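Local coordinates for Lys-gingipain catalytic subunit (Porphyromonas gingivalis, PDB 6I9A), which cleaves proteins on the carboxyl side of lysine as a secreted cysteine protease of the peptidase C25 family, acting on host substrates such as haemoglobin, collagen and immunoglobulins, at residues 81-86 and 119-124; 176-181 and 304-309; 398-403 and 436-441. One frame throughout, in Å; residues are numbered along the deposited sequence. Where two conformers were deposited one is given.

Contact 1 (81-86 and 119-124); sequences ALVGDT and FRMSAS. With CA (calcium ion), chain H.
Arg120 folds its side chain over the loop that leaves strand 81-83, and NH1 donates to Gly84 O at 2.9 Å. The chain runs extended through CD and bends at chi3 (-70°), turning NE aside; NH1 meets Gly84 O from above the carbonyl plane while CG and CD pass alongside the same oxygen. Thr86 CG2 lies over one face of the guanidinium, NH1 also hydrogen-bonds to Ile89 O, and Asp102 forms a salt bridge with NH2. The strands are parallel neighbours in the four-stranded sheet of the catalytic domain, 117-121 being outermost within the chain, and are joined by Leu82 N to Phe119 O (2.9 Å), Met121 N to Leu82 O and Gly84 N to Met121 O. On the opposite face the Phe119 ring turns back under Ala81: its CZ is 3.5 Å from Ala81 CB, and Ala81 CA stands over the ring face in a CH-pi contact. Val83 CG2 meets Met121 CB more loosely, at 4.3 Å, and helices 25-37 and 126-141 cover this apolar side.

Beyond the strand ends, Asp85 CG lies anti to the backbone N (chi1 -158°), and the carboxylate binds a calcium ion through OD1 and OD2, each at 2.5 Å. Glu263, the carbonyl of Phe254 and three waters complete the site. Thr86 N donates to Asp85 OD1 at 2.7 Å, and a water bridges Asp85 N to Ala123 O. Ser122 OG, 3.4 Å from Asp85 CG, is second-shell through its bond to Glu263. Asp85, the segments' only calcium ligand, is probably kept ionised by the metal and by Arg267 bonded to OD2.

Contact 2 (176-181 and 304-309); sequences MQYYYN and TFEGTS. With NA (sodium ion), chain F.
Tyr178, in the last turn of helix 163-178, meets a type I beta turn running from Phe305 to Thr308; the closest CA atoms, those of Tyr178 and Phe305, are 7.9 Å apart. The chain leaves helical geometry at Tyr179, and Asn181 ND2 reaches back to Met176 O. On the other segment, Thr304 O receives Gly307 N and Thr308 OG1 from opposite faces of its carbonyl plane, which ties the turn together. This surface contact joins a helix end to a sodium-binding loop of the catalytic domain.

The Tyr178 side chain does most of the bridging. Its OH accepts a hydrogen bond from Phe305 N at 2.9 Å, with an N-H...O angle of 163°, and the same oxygen lies 3.3 Å from Thr304 CB. Phe305 CB sits over one face of the Tyr178 ring, offset toward the rim, in a CH-pi contact 3.9 Å from the centroid. Gln177 CG covers the centre of the opposite face, so the phenol is sandwiched between aliphatic carbons. Phe305 CG is anti to its backbone N (chi1 -179°), and the side chain crosses that of Tyr179 at about a right angle, Tyr179 OH lying 3.5 Å from Phe305 CE1. That hydroxyl is hydrogen-bonded to Asp314, which is also a sodium ligand. Tyr174, from the same helix as Tyr178, Val293 and Asp314 complete the sodium site with a water that donates to Phe305 O. From this loop the ion takes Thr308 OG1 and Ser309 O, each at 2.4 Å.

Contact 3 (398-403 and 436-441); sequences SYVAIS and VVITRS
Val400 and Ile438 lie side by side, pointing the same way, with Val400 CG2 4.1 Å from Ile438 CG1, as a non-hydrogen-bonded pair between antiparallel strands. Val436 and Ile402 continue this apolar face. At its end Ile438 CG2, anti to the backbone N, comes within 3.6 Å of Ser398 CB. The flanking hydrogen-bonded pairs are regular: Tyr399 N to Thr439 O is 2.8 Å and Ala401 N to Val437 O 2.9 Å, each returned by a bond in the other direction.

In contrast to these apolar contacts, the face of Tyr399 and Thr439 carries a water, and Thr439 and Arg440 are partly exposed. Thr439 OG1 stands at the edge of the Tyr399 ring, 4.0 Å from Tyr399 CB, and the water, hydrogen-bonded to this hydroxyl at 2.7 Å, also donates to Tyr399 O. Arg440 runs extended past Ser398, with CD 3.6 Å from Ser398 OG; that hydroxyl hydrogen-bonds to Ser395 O and Asn375, and Arg440 NH1 to Ser395 OG.

Within the immunoglobulin-like C-terminal domain, strands 389-394 and 419-424 pack on the Val400 face; Tyr399 OH instead bonds to Gly39 and Val14 of the catalytic domain, while strands 407-413 and 446-452 flank the pair within its sheet.

How the contacts relate
Contacts 1 and 3 are buried strand pairings, whereas contact 2 is a small surface meeting of a helix end and a turn. The pairings differ in direction and setting: contact 1 joins parallel strands of the alpha/beta catalytic domain, with helices over its apolar face, while contact 3 joins antiparallel strands of the immunoglobulin-like domain, where other strands supply the cover. Contacts 1 and 2 each supply metal ligands: the segments of contact 1 give calcium a carboxylate, those of contact 2 give sodium a hydroxyl and a carbonyl oxygen; their centres lie about 34 Å apart. Contact 3 includes no metal ligand, and its nearest atoms are about 12 Å from contact 2.

Contact 1 (81-86 and 119-124)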
# COMPACT_ATOMS: atom_id res chain seq x y z
N ALA A 81 7.76 5.06 6.33
CA ALA A 81 6.71 4.59 7.21
C ALA A 81 6.57 5.53 8.40
O ALA A 81 7.51 5.71 9.17
CB ALA A 81 7.03 3.20 7.71
N LEU A 82 5.43 6.20 8.52
CA LEU A 82 5.11 7.07 9.64
C LEU A 82 4.26 6.28 10.59
O LEU A 82 3.23 5.72 10.19
CB LEU A 82 4.36 8.33 9.14
CG LEU A 82 5.05 9.10 8.03
CD1 LEU A 82 4.13 10.25 7.55
CD2 LEU A 82 6.40 9.67 8.53
N VAL A 83 4.68 6.17 11.85
CA VAL A 83 3.96 5.35 12.83
C VAL A 83 3.44 6.25 13.95
O VAL A 83 4.23 6.81 14.72
CB VAL A 83 4.86 4.22 13.38
CG1 VAL A 83 4.08 3.36 14.35
CG2 VAL A 83 5.42 3.40 12.22
N GLY A 84 2.13 6.38 14.01
CA GLY A 84 1.47 7.25 14.97
C GLY A 84 0.42 8.12 14.33
O GLY A 84 0.36 8.26 13.10
N ASP A 85 -0.42 8.67 15.17
CA ASP A 85 -1.45 9.61 14.77
C ASP A 85 -0.85 11.05 14.85
O ASP A 85 0.34 11.25 15.06
CB ASP A 85 -2.71 9.40 15.64
CG ASP A 85 -4.03 9.90 15.04
OD1 ASP A 85 -4.00 10.74 14.08
OD2 ASP A 85 -5.10 9.44 15.50
N THR A 86 -1.72 12.03 14.65
CA THR A 86 -1.30 13.45 14.53
C THR A 86 -0.86 14.04 15.84
O THR A 86 -0.24 15.09 15.83
CB THR A 86 -2.40 14.28 13.86
OG1 THR A 86 -3.59 14.19 14.63
CG2 THR A 86 -2.66 13.81 12.41
N PHE A 119 3.44 6.00 3.85
CA PHE A 119 2.20 5.50 4.44
C PHE A 119 2.25 5.78 5.91
O PHE A 119 3.32 5.95 6.50
CB PHE A 119 1.97 4.02 4.12
CG PHE A 119 3.10 3.11 4.59
CD1 PHE A 119 3.08 2.56 5.87
CD2 PHE A 119 4.13 2.74 3.72
CE1 PHE A 119 4.06 1.67 6.27
CE2 PHE A 119 5.13 1.88 4.15
CZ PHE A 119 5.08 1.34 5.41
N ARG A 120 1.07 5.77 6.54
CA ARG A 120 0.94 6.07 7.95
C ARG A 120 0.21 4.96 8.67
O ARG A 120 -0.96 4.68 8.39
CB ARG A 120 0.25 7.43 8.17
CG ARG A 120 -0.03 7.76 9.64
CD ARG A 120 -0.79 9.06 9.79
NE ARG A 120 0.00 10.24 9.46
CZ ARG A 120 0.44 11.11 10.37
NH1 ARG A 120 0.35 10.83 11.69
NH2 ARG A 120 1.00 12.24 9.99
N MET A 121 0.90 4.31 9.62
CA MET A 121 0.33 3.33 10.53
C MET A 121 -0.22 4.15 11.68
O MET A 121 0.47 4.38 12.68
CB MET A 121 1.42 2.34 10.98
CG MET A 121 2.13 1.66 9.81
SD MET A 121 1.24 0.23 9.19
CE MET A 121 1.85 -0.87 10.31
N SER A 122 -1.43 4.69 11.52
CA SER A 122 -2.00 5.58 12.53
C SER A 122 -2.67 4.79 13.64
O SER A 122 -3.62 4.02 13.39
CB SER A 122 -3.02 6.52 11.89
OG SER A 122 -3.52 7.31 12.96
N ALA A 123 -2.19 4.98 14.87
CA ALA A 123 -2.70 4.28 16.03
C ALA A 123 -2.74 5.25 17.19
O ALA A 123 -1.88 6.13 17.27
CB ALA A 123 -1.78 3.11 16.37
N SER A 124 -3.69 5.03 18.12
CA SER A 124 -3.76 5.85 19.32
C SER A 124 -3.23 5.11 20.54
O SER A 124 -3.21 5.69 21.65
CB SER A 124 -5.20 6.28 19.57
OG SER A 124 -6.05 5.21 19.93
CA CA H . -6.49 10.68 13.81
O HOH W 1 -0.23 8.34 18.11
O HOH W 2 -5.97 12.70 15.06
O HOH W 3 -8.63 11.75 13.29
O HOH W 4 -7.93 10.06 15.58

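Contact 2 (176-181 and 304-309)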
# COMPACT_ATOMS: atom_id res chain seq x y z
N MET A 176 -14.10 -4.40 -13.85
CA MET A 176 -14.61 -5.76 -14.07
C MET A 176 -14.31 -6.30 -15.46
O MET A 176 -14.00 -7.49 -15.61
CB MET A 176 -16.13 -5.83 -13.80
CG MET A 176 -16.48 -5.52 -12.37
SD MET A 176 -18.20 -5.79 -11.97
CE MET A 176 -18.96 -4.68 -13.00
N GLN A 177 -14.40 -5.46 -16.49
CA GLN A 177 -14.16 -5.93 -17.84
C GLN A 177 -12.75 -6.44 -17.94
O GLN A 177 -12.51 -7.49 -18.54
CB GLN A 177 -14.38 -4.79 -18.85
CG GLN A 177 -13.95 -5.20 -20.24
CD GLN A 177 -14.35 -4.25 -21.30
OE1 GLN A 177 -15.06 -3.27 -21.06
NE2 GLN A 177 -13.94 -4.57 -22.52
N TYR A 178 -11.77 -5.63 -17.46
CA TYR A 178 -10.39 -5.97 -17.75
C TYR A 178 -9.71 -6.80 -16.68
O TYR A 178 -8.75 -7.50 -17.06
CB TYR A 178 -9.61 -4.66 -17.98
CG TYR A 178 -10.05 -4.02 -19.28
CD1 TYR A 178 -9.79 -4.64 -20.51
CD2 TYR A 178 -10.83 -2.85 -19.30
CE1 TYR A 178 -10.27 -4.11 -21.69
CE2 TYR A 178 -11.26 -2.29 -20.49
CZ TYR A 178 -10.98 -2.93 -21.69
OH TYR A 178 -11.36 -2.32 -22.86
N TYR A 179 -10.10 -6.70 -15.40
CA TYR A 179 -9.26 -7.31 -14.36
C TYR A 179 -10.04 -8.12 -13.32
O TYR A 179 -9.63 -9.24 -13.03
CB TYR A 179 -8.49 -6.18 -13.64
CG TYR A 179 -7.71 -5.34 -14.63
CD1 TYR A 179 -6.71 -5.89 -15.43
CD2 TYR A 179 -8.00 -3.98 -14.81
CE1 TYR A 179 -6.00 -5.13 -16.35
CE2 TYR A 179 -7.28 -3.20 -15.72
CZ TYR A 179 -6.30 -3.80 -16.50
OH TYR A 179 -5.60 -3.07 -17.44
N TYR A 180 -11.07 -7.54 -12.71
CA TYR A 180 -11.81 -8.22 -11.63
C TYR A 180 -12.85 -9.13 -12.23
O TYR A 180 -14.03 -8.79 -12.37
CB TYR A 180 -12.42 -7.17 -10.68
CG TYR A 180 -11.34 -6.35 -9.99
CD1 TYR A 180 -10.53 -6.92 -9.02
CD2 TYR A 180 -11.17 -5.00 -10.29
CE1 TYR A 180 -9.51 -6.18 -8.40
CE2 TYR A 180 -10.17 -4.25 -9.67
CZ TYR A 180 -9.33 -4.85 -8.74
OH TYR A 180 -8.30 -4.14 -8.15
N ASN A 181 -12.34 -10.29 -12.67
CA ASN A 181 -13.17 -11.24 -13.41
C ASN A 181 -12.62 -12.66 -13.31
O ASN A 181 -11.51 -12.87 -12.80
CB ASN A 181 -13.33 -10.76 -14.88
CG ASN A 181 -12.03 -10.66 -15.61
OD1 ASN A 181 -11.14 -11.52 -15.52
ND2 ASN A 181 -11.86 -9.57 -16.35
N THR A 304 -12.41 2.23 -22.71
CA THR A 304 -11.73 0.99 -23.01
C THR A 304 -10.25 1.14 -22.73
O THR A 304 -9.72 2.25 -22.56
CB THR A 304 -11.92 0.57 -24.44
OG1 THR A 304 -11.32 1.55 -25.29
CG2 THR A 304 -13.42 0.35 -24.76
N PHE A 305 -9.56 -0.00 -22.70
CA PHE A 305 -8.14 -0.02 -22.41
C PHE A 305 -7.35 0.76 -23.48
O PHE A 305 -6.42 1.52 -23.16
CB PHE A 305 -7.68 -1.49 -22.30
CG PHE A 305 -6.22 -1.59 -21.99
CD1 PHE A 305 -5.77 -1.50 -20.69
CD2 PHE A 305 -5.27 -1.72 -23.01
CE1 PHE A 305 -4.40 -1.58 -20.38
CE2 PHE A 305 -3.90 -1.81 -22.72
CZ PHE A 305 -3.47 -1.72 -21.41
N GLU A 306 -7.75 0.61 -24.76
CA GLU A 306 -7.06 1.28 -25.87
C GLU A 306 -7.28 2.74 -25.93
O GLU A 306 -6.49 3.45 -26.53
CB GLU A 306 -7.52 0.71 -27.24
CG GLU A 306 -7.03 -0.68 -27.58
CD GLU A 306 -7.51 -1.74 -26.61
OE1 GLU A 306 -8.70 -1.73 -26.20
OE2 GLU A 306 -6.65 -2.54 -26.19
N GLY A 307 -8.36 3.21 -25.36
CA GLY A 307 -8.68 4.63 -25.45
C GLY A 307 -8.37 5.44 -24.21
O GLY A 307 -8.73 6.61 -24.18
N THR A 308 -7.69 4.83 -23.20
CA THR A 308 -7.34 5.54 -21.98
C THR A 308 -5.88 5.30 -21.69
O THR A 308 -5.28 4.31 -22.14
CB THR A 308 -8.22 5.11 -20.78
OG1 THR A 308 -8.09 3.70 -20.58
CG2 THR A 308 -9.70 5.47 -20.94
N SER A 309 -5.29 6.18 -20.87
CA SER A 309 -3.95 5.94 -20.36
C SER A 309 -4.03 4.99 -19.15
O SER A 309 -5.12 4.52 -18.77
CB SER A 309 -3.27 7.25 -20.01
OG SER A 309 -3.81 7.87 -18.85
NA NA F . -6.77 2.79 -18.80
O HOH W 5 -5.31 1.93 -20.56

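Contact 3 (398-403 and 436-441)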
# COMPACT_ATOMS: atom_id res chain seq x y z
N SER A 398 11.89 -13.15 -8.27
CA SER A 398 11.73 -13.31 -6.83
C SER A 398 12.83 -12.61 -6.06
O SER A 398 13.98 -12.50 -6.53
CB SER A 398 11.80 -14.79 -6.46
OG SER A 398 10.73 -15.53 -7.06
N TYR A 399 12.49 -12.13 -4.87
CA TYR A 399 13.41 -11.41 -3.98
C TYR A 399 13.75 -12.32 -2.82
O TYR A 399 12.86 -12.80 -2.10
CB TYR A 399 12.73 -10.13 -3.54
CG TYR A 399 13.57 -9.17 -2.74
CD1 TYR A 399 14.82 -8.71 -3.21
CD2 TYR A 399 13.08 -8.60 -1.57
CE1 TYR A 399 15.53 -7.73 -2.53
CE2 TYR A 399 13.80 -7.63 -0.87
CZ TYR A 399 15.01 -7.19 -1.37
OH TYR A 399 15.67 -6.19 -0.70
N VAL A 400 15.07 -12.55 -2.66
CA VAL A 400 15.58 -13.48 -1.65
C VAL A 400 16.29 -12.71 -0.56
O VAL A 400 17.14 -11.87 -0.87
CB VAL A 400 16.53 -14.50 -2.33
CG1 VAL A 400 17.03 -15.52 -1.31
CG2 VAL A 400 15.86 -15.20 -3.53
N ALA A 401 16.03 -13.06 0.69
CA ALA A 401 16.63 -12.37 1.83
C ALA A 401 17.14 -13.38 2.81
O ALA A 401 16.42 -14.31 3.19
CB ALA A 401 15.61 -11.46 2.53
N ILE A 402 18.37 -13.17 3.31
CA ILE A 402 18.97 -13.99 4.35
C ILE A 402 19.09 -13.13 5.60
O ILE A 402 19.63 -12.04 5.54
CB ILE A 402 20.33 -14.55 3.91
CG1 ILE A 402 20.18 -15.46 2.67
CG2 ILE A 402 21.00 -15.32 5.09
CD1 ILE A 402 21.52 -15.95 2.11
N SER A 403 18.60 -13.65 6.74
CA SER A 403 18.60 -12.89 7.99
C SER A 403 18.78 -13.83 9.16
O SER A 403 18.74 -15.05 9.02
CB SER A 403 17.29 -12.10 8.13
OG SER A 403 16.18 -12.96 8.33
N VAL A 436 15.73 -17.72 5.59
CA VAL A 436 15.75 -17.45 4.16
C VAL A 436 14.34 -17.23 3.76
O VAL A 436 13.50 -18.11 3.93
CB VAL A 436 16.39 -18.58 3.33
CG1 VAL A 436 16.42 -18.22 1.85
CG2 VAL A 436 17.80 -18.91 3.84
N VAL A 437 14.03 -16.05 3.21
CA VAL A 437 12.67 -15.67 2.80
C VAL A 437 12.72 -15.33 1.35
O VAL A 437 13.61 -14.60 0.89
CB VAL A 437 12.11 -14.51 3.67
CG1 VAL A 437 10.75 -14.03 3.15
CG2 VAL A 437 11.97 -14.97 5.13
N ILE A 438 11.74 -15.86 0.60
CA ILE A 438 11.62 -15.58 -0.83
C ILE A 438 10.23 -15.06 -1.11
O ILE A 438 9.25 -15.74 -0.75
CB ILE A 438 11.93 -16.82 -1.71
CG1 ILE A 438 13.27 -17.49 -1.28
CG2 ILE A 438 11.91 -16.44 -3.21
CD1 ILE A 438 13.55 -18.84 -2.07
N THR A 439 10.15 -13.88 -1.70
CA THR A 439 8.84 -13.27 -2.00
C THR A 439 8.81 -12.86 -3.45
O THR A 439 9.84 -12.65 -4.11
CB THR A 439 8.58 -12.04 -1.09
OG1 THR A 439 9.62 -11.06 -1.27
CG2 THR A 439 8.47 -12.39 0.40
N ARG A 440 7.60 -12.75 -3.98
CA ARG A 440 7.38 -12.27 -5.33
C ARG A 440 5.95 -11.81 -5.42
O ARG A 440 5.06 -12.42 -4.82
CB ARG A 440 7.66 -13.39 -6.36
CG ARG A 440 7.59 -12.91 -7.81
CD ARG A 440 7.96 -14.01 -8.79
NE ARG A 440 7.67 -13.52 -10.14
CZ ARG A 440 7.63 -14.31 -11.21
NH1 ARG A 440 7.91 -15.62 -11.11
NH2 ARG A 440 7.30 -13.80 -12.39
N SER A 441 5.69 -10.75 -6.20
CA SER A 441 4.31 -10.24 -6.35
C SER A 441 3.38 -11.36 -6.83
O SER A 441 3.66 -12.04 -7.82
CB SER A 441 4.31 -9.11 -7.37
OG SER A 441 2.97 -8.76 -7.71
O HOH W 6 11.75 -11.74 0.33